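Local structure of ectoine dioxygenase (Sphingopyxis alaskensis, 4MHR) at residues Lys141-His152 with Met252-Pro263. The protein catalyses the iron- and 2-oxoglutarate-dependent hydroxylation of L-ectoine to 5-hydroxyectoine, a compatible solute that protects cells against osmotic stress. Residues are numbered along the deposited sequence; the frame is centred on the assembly and turned at random.
Sequences KPGFKGREFYWH and MHGSNGNITPFP
The imidazoles of H152 and H253 lean together obliquely, their planes at 55° and NE2 of H152 3.3 Å from NE2 of H253. Both nitrogens turn to one water, which lies in the plane of each ring, 2.9 Å from H152 NE2. The two residues are a hydrogen-bonded pair of antiparallel strands 149-152 and 253-255, so both side chains leave from the same face; CG between the backbone N and the carbonyl carbon (chi1 58° and 71°) then turns each ring toward the other. H152 ND1 donates to Y150 O (2.9 Å), fixing the ring's rotation, while H253 ND1 bonds to the backbone O of L251. With D154, the pair forms the facial triad of two histidines and one carboxylate of this cupin-fold dioxygenase, here without iron. A leucine in place of H152 would probably deprive the metal of a ligand and Y150 O of its side-chain donor. A beta bulge separates this bridge from that of F149 with S255, whose OG meets the F149 ring edge at CD2 (3.6 Å). K141, which binds 2-oxoglutarate, crosses the N258 side chain, CE against CB, and donates from NZ to N256 O (3.0 Å) and G184 O. P261 CA lies over a face of the F144 ring.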
# COMPACT_ATOMS: atom_id res chain seq x y z
N LYS A 141 -2.84 -10.46 -10.69
CA LYS A 141 -3.76 -11.46 -10.12
C LYS A 141 -4.56 -11.91 -11.35
O LYS A 141 -5.35 -11.10 -11.90
CB LYS A 141 -4.67 -10.82 -9.08
CG LYS A 141 -5.96 -11.57 -8.73
CD LYS A 141 -7.01 -10.66 -8.10
CE LYS A 141 -7.79 -11.36 -7.00
NZ LYS A 141 -8.22 -10.38 -5.95
N PRO A 142 -4.31 -13.13 -11.83
CA PRO A 142 -5.00 -13.54 -13.06
C PRO A 142 -6.50 -13.69 -12.90
O PRO A 142 -7.01 -13.88 -11.81
CB PRO A 142 -4.42 -14.93 -13.33
CG PRO A 142 -4.13 -15.45 -11.94
CD PRO A 142 -3.56 -14.26 -11.24
N GLY A 143 -7.17 -13.67 -14.03
CA GLY A 143 -8.55 -14.10 -14.11
C GLY A 143 -8.68 -15.57 -13.79
O GLY A 143 -7.68 -16.30 -13.78
N PHE A 144 -9.92 -15.97 -13.50
CA PHE A 144 -10.37 -17.38 -13.35
C PHE A 144 -9.90 -18.08 -12.10
O PHE A 144 -10.70 -18.74 -11.40
CB PHE A 144 -9.98 -18.23 -14.54
CG PHE A 144 -10.47 -17.72 -15.81
CD1 PHE A 144 -11.83 -17.86 -16.14
CD2 PHE A 144 -9.60 -17.20 -16.74
CE1 PHE A 144 -12.29 -17.41 -17.37
CE2 PHE A 144 -10.06 -16.73 -17.96
CZ PHE A 144 -11.40 -16.87 -18.28
N LYS A 145 -8.62 -17.97 -11.82
CA LYS A 145 -8.12 -18.57 -10.56
C LYS A 145 -7.44 -17.58 -9.59
O LYS A 145 -6.61 -17.99 -8.72
CB LYS A 145 -7.21 -19.78 -10.88
CG LYS A 145 -8.01 -21.07 -11.16
CD LYS A 145 -8.29 -21.26 -12.66
CE LYS A 145 -9.45 -22.22 -13.07
NZ LYS A 145 -9.66 -22.18 -14.58
N GLY A 146 -7.81 -16.30 -9.73
CA GLY A 146 -7.46 -15.29 -8.72
C GLY A 146 -7.73 -15.66 -7.27
O GLY A 146 -8.88 -15.91 -6.84
N ARG A 147 -6.69 -15.57 -6.46
CA ARG A 147 -6.79 -15.88 -5.02
C ARG A 147 -7.17 -14.66 -4.16
O ARG A 147 -6.95 -13.47 -4.55
CB ARG A 147 -5.43 -16.37 -4.55
CG ARG A 147 -4.85 -17.53 -5.35
CD ARG A 147 -5.54 -18.82 -4.99
NE ARG A 147 -5.82 -18.88 -3.55
CZ ARG A 147 -6.53 -19.84 -2.96
NH1 ARG A 147 -7.00 -20.87 -3.66
NH2 ARG A 147 -6.73 -19.77 -1.65
N GLU A 148 -7.80 -14.95 -3.06
CA GLU A 148 -8.12 -13.96 -2.07
C GLU A 148 -6.84 -13.51 -1.27
O GLU A 148 -5.83 -14.19 -1.28
CB GLU A 148 -9.17 -14.47 -1.13
CG GLU A 148 -8.73 -15.36 -0.02
CD GLU A 148 -8.13 -16.68 -0.51
OE1 GLU A 148 -8.36 -17.14 -1.68
OE2 GLU A 148 -7.41 -17.25 0.31
N PHE A 149 -6.91 -12.32 -0.67
CA PHE A 149 -5.91 -11.81 0.25
C PHE A 149 -6.61 -11.47 1.52
O PHE A 149 -7.47 -10.53 1.59
CB PHE A 149 -5.14 -10.66 -0.43
CG PHE A 149 -4.30 -11.18 -1.55
CD1 PHE A 149 -3.28 -12.13 -1.27
CD2 PHE A 149 -4.61 -10.90 -2.89
CE1 PHE A 149 -2.56 -12.74 -2.30
CE2 PHE A 149 -3.87 -11.50 -3.93
CZ PHE A 149 -2.84 -12.41 -3.63
N TYR A 150 -6.32 -12.24 2.56
CA TYR A 150 -7.15 -12.15 3.75
C TYR A 150 -6.80 -10.81 4.49
O TYR A 150 -5.74 -10.28 4.32
CB TYR A 150 -6.91 -13.32 4.67
CG TYR A 150 -7.92 -13.46 5.74
CD1 TYR A 150 -9.23 -13.93 5.46
CD2 TYR A 150 -7.62 -13.14 7.08
CE1 TYR A 150 -10.15 -14.09 6.49
CE2 TYR A 150 -8.57 -13.25 8.08
CZ TYR A 150 -9.82 -13.77 7.78
OH TYR A 150 -10.72 -13.90 8.83
N TRP A 151 -7.75 -10.32 5.26
CA TRP A 151 -7.67 -9.09 6.05
C TRP A 151 -6.36 -8.97 6.82
O TRP A 151 -5.97 -9.89 7.55
CB TRP A 151 -8.80 -9.07 7.07
CG TRP A 151 -10.16 -9.10 6.48
CD1 TRP A 151 -11.03 -10.14 6.51
CD2 TRP A 151 -10.82 -8.04 5.76
NE1 TRP A 151 -12.19 -9.83 5.85
CE2 TRP A 151 -12.12 -8.52 5.41
CE3 TRP A 151 -10.48 -6.71 5.41
CZ2 TRP A 151 -13.06 -7.74 4.67
CZ3 TRP A 151 -11.42 -5.92 4.69
CH2 TRP A 151 -12.70 -6.45 4.34
N HIS A 152 -5.74 -7.79 6.69
CA HIS A 152 -4.61 -7.43 7.53
C HIS A 152 -4.43 -5.90 7.49
O HIS A 152 -4.99 -5.16 6.61
CB HIS A 152 -3.31 -8.12 7.02
CG HIS A 152 -2.98 -7.75 5.59
ND1 HIS A 152 -3.81 -8.11 4.54
CD2 HIS A 152 -2.02 -6.97 5.06
CE1 HIS A 152 -3.33 -7.61 3.40
NE2 HIS A 152 -2.24 -6.91 3.70
N MET A 252 -7.39 -1.52 7.78
CA MET A 252 -7.69 -3.00 7.66
C MET A 252 -8.25 -3.26 6.29
O MET A 252 -9.25 -2.65 5.88
CB MET A 252 -8.74 -3.44 8.71
CG MET A 252 -8.88 -4.98 8.90
SD MET A 252 -7.32 -5.83 9.32
CE MET A 252 -7.14 -5.29 10.97
N HIS A 253 -7.58 -4.13 5.54
CA HIS A 253 -7.96 -4.32 4.17
C HIS A 253 -7.68 -5.74 3.68
O HIS A 253 -6.89 -6.56 4.27
CB HIS A 253 -7.25 -3.28 3.26
CG HIS A 253 -5.79 -3.54 3.11
ND1 HIS A 253 -4.89 -3.24 4.11
CD2 HIS A 253 -5.08 -4.18 2.16
CE1 HIS A 253 -3.67 -3.57 3.73
NE2 HIS A 253 -3.76 -4.17 2.56
N GLY A 254 -8.25 -6.04 2.54
CA GLY A 254 -8.12 -7.41 1.93
C GLY A 254 -8.90 -7.51 0.63
O GLY A 254 -9.42 -6.49 0.18
N SER A 255 -8.89 -8.69 -0.03
CA SER A 255 -9.69 -8.86 -1.25
C SER A 255 -10.20 -10.25 -1.37
O SER A 255 -9.57 -11.23 -0.82
CB SER A 255 -8.90 -8.47 -2.52
OG SER A 255 -7.71 -9.19 -2.57
N ASN A 256 -11.39 -10.37 -2.01
CA ASN A 256 -11.91 -11.70 -2.37
C ASN A 256 -11.12 -12.22 -3.54
O ASN A 256 -10.33 -11.48 -4.19
CB ASN A 256 -13.39 -11.66 -2.73
CG ASN A 256 -14.28 -11.39 -1.54
OD1 ASN A 256 -15.10 -10.45 -1.52
ND2 ASN A 256 -14.12 -12.18 -0.52
N GLY A 257 -11.29 -13.50 -3.85
CA GLY A 257 -10.66 -14.00 -5.05
C GLY A 257 -11.35 -13.53 -6.34
O GLY A 257 -12.21 -12.70 -6.31
N ASN A 258 -10.96 -14.08 -7.49
CA ASN A 258 -11.44 -13.61 -8.78
C ASN A 258 -11.61 -14.81 -9.73
O ASN A 258 -10.61 -15.40 -10.22
CB ASN A 258 -10.47 -12.55 -9.34
CG ASN A 258 -10.85 -12.07 -10.73
OD1 ASN A 258 -12.05 -12.01 -11.06
ND2 ASN A 258 -9.84 -11.73 -11.54
N ILE A 259 -12.86 -15.18 -9.98
CA ILE A 259 -13.19 -16.20 -10.97
C ILE A 259 -13.49 -15.54 -12.29
O ILE A 259 -13.62 -16.23 -13.28
CB ILE A 259 -14.36 -17.12 -10.53
CG1 ILE A 259 -15.72 -16.36 -10.37
CG2 ILE A 259 -13.99 -17.86 -9.24
CD1 ILE A 259 -16.95 -17.26 -10.56
N THR A 260 -13.58 -14.21 -12.32
CA THR A 260 -13.81 -13.57 -13.61
C THR A 260 -12.68 -13.71 -14.59
O THR A 260 -11.52 -13.93 -14.19
CB THR A 260 -14.19 -12.08 -13.56
OG1 THR A 260 -13.05 -11.24 -13.46
CG2 THR A 260 -15.22 -11.79 -12.39
N PRO A 261 -13.00 -13.59 -15.88
CA PRO A 261 -11.91 -13.58 -16.84
C PRO A 261 -11.05 -12.32 -16.74
O PRO A 261 -10.12 -12.20 -17.47
CB PRO A 261 -12.64 -13.58 -18.20
CG PRO A 261 -14.00 -14.17 -17.89
CD PRO A 261 -14.30 -13.51 -16.56
N PHE A 262 -11.35 -11.37 -15.90
CA PHE A 262 -10.70 -10.06 -16.01
C PHE A 262 -9.60 -9.94 -14.93
O PHE A 262 -9.93 -9.96 -13.74
CB PHE A 262 -11.72 -8.95 -15.78
CG PHE A 262 -12.89 -8.99 -16.73
CD1 PHE A 262 -12.69 -9.06 -18.11
CD2 PHE A 262 -14.18 -8.99 -16.25
CE1 PHE A 262 -13.78 -9.11 -18.98
CE2 PHE A 262 -15.27 -9.05 -17.11
CZ PHE A 262 -15.08 -9.11 -18.46
N PRO A 263 -8.31 -9.80 -15.34
CA PRO A 263 -7.17 -9.76 -14.42
C PRO A 263 -7.15 -8.47 -13.60
O PRO A 263 -7.80 -7.50 -13.94
CB PRO A 263 -5.98 -9.74 -15.36
CG PRO A 263 -6.49 -8.92 -16.51
CD PRO A 263 -7.89 -9.46 -16.70
O HOH W 1 -0.96 -5.14 1.78